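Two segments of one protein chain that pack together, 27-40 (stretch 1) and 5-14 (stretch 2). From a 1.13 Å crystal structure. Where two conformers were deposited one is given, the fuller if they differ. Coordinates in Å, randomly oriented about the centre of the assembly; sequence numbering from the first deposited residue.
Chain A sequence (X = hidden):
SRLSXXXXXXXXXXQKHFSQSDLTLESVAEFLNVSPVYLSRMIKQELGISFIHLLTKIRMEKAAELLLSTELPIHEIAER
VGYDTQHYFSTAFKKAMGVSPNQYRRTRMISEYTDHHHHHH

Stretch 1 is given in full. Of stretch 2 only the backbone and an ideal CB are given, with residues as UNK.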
ATOM      1  N   SER A  27       5.299  16.684  -0.284  1.00 12.98           N
ATOM      2  CA  SER A  27       3.918  17.143  -0.393  1.00 13.58           C
ATOM      3  C   SER A  27       3.159  17.040   0.934  1.00 13.67           C
ATOM      4  O   SER A  27       2.295  17.879   1.222  1.00 16.20           O
ATOM      5  CB  SER A  27       3.230  16.404  -1.542  1.00 14.35           C
ATOM      6  OG  SER A  27       2.776  15.145  -1.098  1.00 14.52           O
ATOM      7  N   VAL A  28       3.457  16.024   1.748  1.00 12.48           N
ATOM      8  CA  VAL A  28       2.848  15.933   3.071  1.00 13.16           C
ATOM      9  C   VAL A  28       3.414  17.004   3.991  1.00 12.83           C
ATOM     10  O   VAL A  28       2.684  17.619   4.778  1.00 15.66           O
ATOM     11  CB  VAL A  28       3.027  14.519   3.655  1.00 13.64           C
ATOM     12  CG1 VAL A  28       2.512  14.443   5.086  1.00 15.09           C
ATOM     13  CG2 VAL A  28       2.319  13.500   2.782  1.00 15.51           C
ATOM     14  N   ALA A  29       4.723  17.254   3.898  1.00 11.45           N
ATOM     15  CA  ALA A  29       5.303  18.349   4.665  1.00 13.25           C
ATOM     16  C   ALA A  29       4.639  19.684   4.325  1.00 16.06           C
ATOM     17  O   ALA A  29       4.489  20.540   5.207  1.00 18.38           O
ATOM     18  CB  ALA A  29       6.821  18.397   4.467  1.00 12.21           C
ATOM     19  N   GLU A  30       4.213  19.876   3.068  1.00 18.26           N
ATOM     20  CA  GLU A  30       3.456  21.083   2.725  1.00 23.83           C
ATOM     21  C   GLU A  30       2.092  21.095   3.409  1.00 24.19           C
ATOM     22  O   GLU A  30       1.669  22.125   3.949  1.00 26.07           O
ATOM     23  CB  GLU A  30       3.269  21.241   1.213  1.00 30.57           C
ATOM     24  CG  GLU A  30       4.409  20.811   0.321  1.00 38.13           C
ATOM     25  CD  GLU A  30       5.693  21.567   0.576  1.00 43.82           C
ATOM     26  OE1 GLU A  30       6.594  21.001   1.232  1.00 45.94           O
ATOM     27  OE2 GLU A  30       5.808  22.722   0.113  1.00 46.15           O
ATOM     28  N   PHE A  31       1.373  19.968   3.369  1.00 24.44           N
ATOM     29  CA  PHE A  31       0.089  19.884   4.062  1.00 24.35           C
ATOM     30  C   PHE A  31       0.247  20.209   5.540  1.00 22.57           C
ATOM     31  O   PHE A  31      -0.537  20.978   6.111  1.00 24.41           O
ATOM     32  CB  PHE A  31      -0.515  18.489   3.883  1.00 26.77           C
ATOM     33  CG  PHE A  31      -1.554  18.135   4.920  1.00 30.68           C
ATOM     34  CD1 PHE A  31      -2.684  18.917   5.087  1.00 33.56           C
ATOM     35  CD2 PHE A  31      -1.405  17.017   5.720  1.00 32.54           C
ATOM     36  CE1 PHE A  31      -3.648  18.593   6.020  1.00 34.53           C
ATOM     37  CE2 PHE A  31      -2.363  16.693   6.669  1.00 33.72           C
ATOM     38  CZ  PHE A  31      -3.486  17.482   6.814  1.00 34.11           C
ATOM     39  N   LEU A  32       1.269  19.645   6.174  1.00 21.75           N
ATOM     40  CA  LEU A  32       1.485  19.841   7.597  1.00 22.62           C
ATOM     41  C   LEU A  32       2.156  21.167   7.917  1.00 23.25           C
ATOM     42  O   LEU A  32       2.210  21.546   9.095  1.00 24.63           O
ATOM     43  CB  LEU A  32       2.335  18.694   8.136  1.00 21.67           C
ATOM     44  CG  LEU A  32       1.716  17.299   8.036  1.00 23.53           C
ATOM     45  CD1 LEU A  32       2.742  16.244   8.400  1.00 24.33           C
ATOM     46  CD2 LEU A  32       0.482  17.183   8.923  1.00 24.95           C
ATOM     47  N   ASN A  33       2.676  21.863   6.905  1.00 23.50           N
ATOM     48  CA  ASN A  33       3.355  23.143   7.081  1.00 23.76           C
ATOM     49  C   ASN A  33       4.625  22.992   7.920  1.00 23.15           C
ATOM     50  O   ASN A  33       4.801  23.661   8.938  1.00 26.03           O
ATOM     51  CB  ASN A  33       2.412  24.190   7.680  1.00 26.95           C
ATOM     52  CG  ASN A  33       2.529  25.537   7.007  1.00 29.94           C
ATOM     53  OD1 ASN A  33       3.630  26.009   6.728  1.00 30.02           O
ATOM     54  ND2 ASN A  33       1.391  26.173   6.753  1.00 31.87           N
ATOM     55  N   VAL A  34       5.522  22.096   7.487  1.00 18.96           N
ATOM     56  CA  VAL A  34       6.760  21.811   8.207  1.00 15.77           C
ATOM     57  C   VAL A  34       7.891  21.523   7.223  1.00 13.14           C
ATOM     58  O   VAL A  34       7.676  21.244   6.041  1.00 13.74           O
ATOM     59  CB  VAL A  34       6.627  20.637   9.204  1.00 15.21           C
ATOM     60  CG1 VAL A  34       5.545  20.899  10.252  1.00 16.61           C
ATOM     61  CG2 VAL A  34       6.377  19.335   8.461  1.00 14.41           C
ATOM     62  N   SER A  35       9.112  21.549   7.753  1.00 12.07           N
ATOM     63  CA  SER A  35      10.286  21.158   6.992  1.00 10.18           C
ATOM     64  C   SER A  35      10.188  19.700   6.561  1.00  8.51           C
ATOM     65  O   SER A  35       9.914  18.833   7.396  1.00  8.55           O
ATOM     66  CB  SER A  35      11.509  21.303   7.884  1.00 12.07           C
ATOM     67  OG  SER A  35      12.565  20.515   7.377  1.00 12.88           O
ATOM     68  N   PRO A  36      10.435  19.387   5.286  1.00 10.06           N
ATOM     69  CA  PRO A  36      10.472  17.970   4.889  1.00  9.92           C
ATOM     70  C   PRO A  36      11.559  17.170   5.580  1.00  7.98           C
ATOM     71  O   PRO A  36      11.378  15.970   5.824  1.00  8.79           O
ATOM     72  CB  PRO A  36      10.690  18.037   3.371  1.00 11.31           C
ATOM     73  CG  PRO A  36      10.247  19.413   2.970  1.00 13.62           C
ATOM     74  CD  PRO A  36      10.519  20.303   4.133  1.00 11.29           C
ATOM     75  N   VAL A  37      12.690  17.797   5.914  1.00  8.72           N
ATOM     76  CA  VAL A  37      13.741  17.081   6.624  1.00  9.04           C
ATOM     77  C   VAL A  37      13.280  16.725   8.029  1.00  7.94           C
ATOM     78  O   VAL A  37      13.453  15.591   8.485  1.00  8.53           O
ATOM     79  CB  VAL A  37      15.046  17.897   6.629  1.00 10.81           C
ATOM     80  CG1 VAL A  37      16.124  17.160   7.405  1.00 11.00           C
ATOM     81  CG2 VAL A  37      15.505  18.168   5.198  1.00 12.26           C
ATOM     82  N   TYR A  38      12.680  17.685   8.738  1.00  7.34           N
ATOM     83  CA  TYR A  38      12.130  17.392  10.058  1.00  7.26           C
ATOM     84  C   TYR A  38      11.120  16.255   9.992  1.00  6.85           C
ATOM     85  O   TYR A  38      11.172  15.309  10.786  1.00  7.35           O
ATOM     86  CB  TYR A  38      11.469  18.646  10.631  1.00  8.13           C
ATOM     87  CG  TYR A  38      10.919  18.435  12.018  1.00  8.98           C
ATOM     88  CD1 TYR A  38      11.772  18.391  13.124  1.00 10.74           C
ATOM     89  CD2 TYR A  38       9.564  18.262  12.234  1.00 10.46           C
ATOM     90  CE1 TYR A  38      11.282  18.188  14.412  1.00 12.55           C
ATOM     91  CE2 TYR A  38       9.061  18.055  13.517  1.00 11.80           C
ATOM     92  CZ  TYR A  38       9.925  18.023  14.600  1.00 12.55           C
ATOM     93  OH  TYR A  38       9.431  17.823  15.872  1.00 15.84           O
ATOM     94  N   LEU A  39      10.190  16.322   9.039  1.00  6.59           N
ATOM     95  CA  LEU A  39       9.167  15.289   8.947  1.00  7.87           C
ATOM     96  C   LEU A  39       9.788  13.928   8.672  1.00  7.34           C
ATOM     97  O   LEU A  39       9.418  12.928   9.300  1.00  8.31           O
ATOM     98  CB  LEU A  39       8.173  15.645   7.847  1.00  8.85           C
ATOM     99  CG  LEU A  39       7.053  14.621   7.641  1.00 10.00           C
ATOM    100  CD1 LEU A  39       6.224  14.450   8.909  1.00 11.79           C
ATOM    101  CD2 LEU A  39       6.157  15.031   6.482  1.00 12.11           C
ATOM    102  N   SER A  40      10.724  13.870   7.724  1.00  7.66           N
ATOM    103  CA  SER A  40      11.392  12.612   7.405  1.00  8.76           C
ATOM    104  C   SER A  40      12.052  12.028   8.637  1.00  8.01           C
ATOM    105  O   SER A  40      11.946  10.823   8.905  1.00  9.14           O
ATOM    106  CB  SER A  40      12.444  12.861   6.327  1.00  9.98           C
ATOM    107  OG  SER A  40      13.065  11.655   5.906  1.00 14.90           O
ATOM    108  N   UNK A   5       2.208  14.234  17.684  1.00 13.75           N
ATOM    109  CA  UNK A   5       1.177  14.785  16.787  1.00 13.39           C
ATOM    110  C   UNK A   5       1.564  14.852  15.315  1.00 13.07           C
ATOM    111  O   UNK A   5       0.742  14.514  14.458  1.00 14.84           O
ATOM    112  CB  UNK A   5       0.808  16.195  17.253  1.00 13.39           C
ATOM    113  N   UNK A   6       2.792  15.259  14.992  1.00 12.41           N
ATOM    114  CA  UNK A   6       3.159  15.416  13.588  0.56 12.77           C
ATOM    115  C   UNK A   6       3.227  14.064  12.888  1.00 11.59           C
ATOM    116  O   UNK A   6       2.814  13.931  11.726  1.00 12.12           O
ATOM    117  CB  UNK A   6       4.500  16.142  13.464  0.56 12.77           C
ATOM    118  N   UNK A   7       3.745  13.042  13.572  1.00 11.51           N
ATOM    119  CA  UNK A   7       3.856  11.724  12.958  1.00 11.38           C
ATOM    120  C   UNK A   7       2.483  11.083  12.837  1.00 11.34           C
ATOM    121  O   UNK A   7       2.161  10.459  11.821  1.00 11.65           O
ATOM    122  CB  UNK A   7       4.794  10.826  13.767  1.00 11.38           C
ATOM    123  N   UNK A   8       1.642  11.242  13.860  1.00 12.38           N
ATOM    124  CA  UNK A   8       0.280  10.729  13.775  0.53 13.70           C
ATOM    125  C   UNK A   8      -0.477  11.367  12.614  1.00 12.57           C
ATOM    126  O   UNK A   8      -1.167  10.674  11.855  1.00 13.05           O
ATOM    127  CB  UNK A   8      -0.464  10.977  15.089  0.53 13.70           C
ATOM    128  N   UNK A   9      -0.350  12.688  12.457  1.00 12.68           N
ATOM    129  CA  UNK A   9      -1.036  13.379  11.368  0.56 13.77           C
ATOM    130  C   UNK A   9      -0.524  12.918  10.011  1.00 12.76           C
ATOM    131  O   UNK A   9      -1.307  12.733   9.068  1.00 12.72           O
ATOM    132  CB  UNK A   9      -0.863  14.893  11.505  0.56 13.77           C
ATOM    133  N   UNK A  10       0.792  12.741   9.886  1.00 11.15           N
ATOM    134  CA  UNK A  10       1.347  12.281   8.619  1.00 10.96           C
ATOM    135  C   UNK A  10       0.854  10.882   8.278  1.00  9.88           C
ATOM    136  O   UNK A  10       0.488  10.609   7.126  1.00 11.31           O
ATOM    137  CB  UNK A  10       2.876  12.302   8.668  1.00 10.96           C
ATOM    138  N   UNK A  11       0.849   9.982   9.264  1.00 11.17           N
ATOM    139  CA  UNK A  11       0.409   8.615   9.013  1.00 12.90           C
ATOM    140  C   UNK A  11      -1.065   8.578   8.647  1.00 12.66           C
ATOM    141  O   UNK A  11      -1.461   7.847   7.735  1.00 13.49           O
ATOM    142  CB  UNK A  11       0.671   7.734  10.236  1.00 12.90           C
ATOM    143  N   UNK A  12      -1.884   9.386   9.323  1.00 13.17           N
ATOM    144  CA  UNK A  12      -3.302   9.465   8.981  1.00 14.31           C
ATOM    145  C   UNK A  12      -3.494   9.918   7.542  1.00 12.24           C
ATOM    146  O   UNK A  12      -4.350   9.387   6.822  1.00 12.99           O
ATOM    147  CB  UNK A  12      -4.029  10.418   9.932  1.00 14.31           C
ATOM    148  N   UNK A  13      -2.723  10.921   7.114  1.00 10.85           N
ATOM    149  CA  UNK A  13      -2.858  11.443   5.763  1.00 11.42           C
ATOM    150  C   UNK A  13      -2.462  10.392   4.732  1.00 10.64           C
ATOM    151  O   UNK A  13      -3.164  10.200   3.732  1.00 12.47           O
ATOM    152  CB  UNK A  13      -2.007  12.702   5.591  1.00 11.42           C
ATOM    153  N   UNK A  14      -1.351   9.689   4.976  1.00 11.04           N
ATOM    154  CA  UNK A  14      -0.912   8.626   4.078  1.00 12.43           C
ATOM    155  C   UNK A  14      -1.956   7.516   4.016  1.00 12.67           C
ATOM    156  O   UNK A  14      -2.241   6.967   2.943  1.00 14.09           O
ATOM    157  CB  UNK A  14       0.437   8.063   4.530  1.00 12.43           C
TER

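Stretch 2 is one helix, 5 to 14. It crosses helix 36-40 at 90° and runs at 121° to helix 27-32. What stretch 1 offers it is almost wholly apolar.

Position 5 has nothing of stretch 1 near its CB. Its phi of -51° would allow many residues, proline among them. It is Pro-5.

Position 6 points toward stretch 1. Its ideal CB lies 4.9 Å from Tyr-38 CE2, 5.2 Å from Leu-39 CD1 and 5.4 Å from Leu-32 CD1. These distances leave room for more carbon, and the surroundings are apolar. Leucine, isoleucine or methionine would suit. It is Ile-6, both chi angles t. Its CD1 reaches the edge of the Tyr-38 ring, 3.6 Å from Tyr-38 CE2, and lies 3.9 Å from Val-34 CG2. Its CG1 is 4.0 Å from Leu-39 CD1. Ile-6 has the largest area covered by stretch 1 of any residue in the helix.

Position 7 points away and position 8 is out of reach, so stretch 1 sets little preference at either. They are Val-7 and Arg-8.

Position 9 points toward stretch 1, and its ideal CB is already 3.7 Å from Leu-32 CD2. An apolar residue could extend this contact; a long polar one could touch with its base and turn outward. Arg-9 does the latter. Its CB makes that contact, and the end of the side chain leads away.

Position 10 points sideways. Its ideal CB sits 4.0 Å from both Leu-32 CD1 and Leu-39 CD1, and 4.2 Å from Val-28 CG1. The CB alone fills contact distance to three side chains, so a small residue such as alanine fits well. It is Ala-10, whose CB lies 3.9 Å from Leu-32 CD1.

Position 11 points away and position 12 is out of reach. Polar residues would be acceptable at both. They are Arg-11 and Gln-12.

Position 13 points toward stretch 1. Its ideal CB is 4.1 Å from Phe-31 CE2 and 4.9 Å from Val-28 CG1. A large apolar or aromatic side chain could cover both. Tyr-13 does so. Its CD1 lies over one face of the Phe-31 ring, 3.4 Å from Phe-31 CE2, with the planes at 31°. Tyr-13 CD2 is 4.1 Å from Val-28 CG2.

Position 14 has no stretch 1 atom near its CB, so the choice is open. It is Ile-14, whose end comes nearer without making contact.

Stretch 2 5-14: PIVRRARQYI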
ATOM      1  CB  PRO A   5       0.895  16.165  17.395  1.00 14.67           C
ATOM      2  CG  PRO A   5       1.161  15.970  18.863  1.00 14.82           C
ATOM      3  CD  PRO A   5       2.312  15.000  18.945  1.00 14.93           C
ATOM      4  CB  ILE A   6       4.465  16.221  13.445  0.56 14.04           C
ATOM      5  CG1 ILE A   6       4.728  16.545  11.972  0.56 14.92           C
ATOM      6  CG2 ILE A   6       5.644  15.469  14.053  0.56 15.51           C
ATOM      7  CD1 ILE A   6       6.018  17.298  11.727  0.56 16.36           C
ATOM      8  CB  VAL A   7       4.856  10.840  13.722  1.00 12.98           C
ATOM      9  CG1 VAL A   7       4.894   9.443  13.127  1.00 14.51           C
ATOM     10  CG2 VAL A   7       6.241  11.471  13.695  1.00 13.53           C
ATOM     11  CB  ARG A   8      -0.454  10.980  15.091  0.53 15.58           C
ATOM     12  CG  ARG A   8      -1.922  10.577  15.059  0.53 18.14           C
ATOM     13  CD  ARG A   8      -2.450  10.332  16.463  0.53 20.76           C
ATOM     14  NE  ARG A   8      -1.687   9.297  17.158  0.53 22.90           N
ATOM     15  CZ  ARG A   8      -1.915   7.992  17.039  0.53 23.90           C
ATOM     16  NH1 ARG A   8      -2.891   7.557  16.256  0.53 24.42           N
ATOM     17  NH2 ARG A   8      -1.170   7.120  17.709  0.53 23.18           N
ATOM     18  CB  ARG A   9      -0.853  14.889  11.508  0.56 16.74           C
ATOM     19  CG  ARG A   9      -1.684  15.535  12.600  0.56 19.64           C
ATOM     20  CD  ARG A   9      -1.182  16.930  12.927  0.56 22.39           C
ATOM     21  NE  ARG A   9      -1.710  17.410  14.200  0.56 24.17           N
ATOM     22  CZ  ARG A   9      -1.167  18.394  14.908  0.56 26.06           C
ATOM     23  NH1 ARG A   9      -0.082  19.006  14.466  0.56 26.98           N
ATOM     24  NH2 ARG A   9      -1.713  18.762  16.061  0.56 27.44           N
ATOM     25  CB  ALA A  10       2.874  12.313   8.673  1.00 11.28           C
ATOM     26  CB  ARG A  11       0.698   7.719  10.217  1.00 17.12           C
ATOM     27  CG  ARG A  11       0.511   6.241   9.902  1.00 21.13           C
ATOM     28  CD  ARG A  11       0.817   5.356  11.094  1.00 25.91           C
ATOM     29  NE  ARG A  11      -0.178   5.503  12.151  1.00 29.02           N
ATOM     30  CZ  ARG A  11      -0.182   4.790  13.273  1.00 31.89           C
ATOM     31  NH1 ARG A  11       0.760   3.879  13.477  1.00 31.22           N
ATOM     32  NH2 ARG A  11      -1.123   4.988  14.187  1.00 33.81           N
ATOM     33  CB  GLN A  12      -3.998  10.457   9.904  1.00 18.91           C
ATOM     34  CG  GLN A  12      -4.373   9.917  11.255  1.00 24.16           C
ATOM     35  CD  GLN A  12      -4.993  10.986  12.132  1.00 29.50           C
ATOM     36  OE1 GLN A  12      -4.732  12.179  11.955  1.00 31.64           O
ATOM     37  NE2 GLN A  12      -5.817  10.567  13.083  1.00 31.75           N
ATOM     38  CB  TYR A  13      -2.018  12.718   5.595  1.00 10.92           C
ATOM     39  CG  TYR A  13      -2.395  13.476   4.345  1.00 11.85           C
ATOM     40  CD1 TYR A  13      -3.425  14.409   4.361  1.00 12.58           C
ATOM     41  CD2 TYR A  13      -1.762  13.220   3.137  1.00 12.95           C
ATOM     42  CE1 TYR A  13      -3.792  15.083   3.221  1.00 13.82           C
ATOM     43  CE2 TYR A  13      -2.130  13.886   1.988  1.00 13.94           C
ATOM     44  CZ  TYR A  13      -3.148  14.817   2.039  1.00 14.29           C
ATOM     45  OH  TYR A  13      -3.538  15.490   0.907  1.00 16.13           O
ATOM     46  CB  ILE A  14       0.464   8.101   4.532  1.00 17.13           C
ATOM     47  CG1 ILE A  14       1.526   9.200   4.456  1.00 18.90           C
ATOM     48  CG2 ILE A  14       0.887   6.904   3.698  1.00 20.61           C
ATOM     49  CD1 ILE A  14       2.711   8.916   5.354  1.00 20.23           C
TER
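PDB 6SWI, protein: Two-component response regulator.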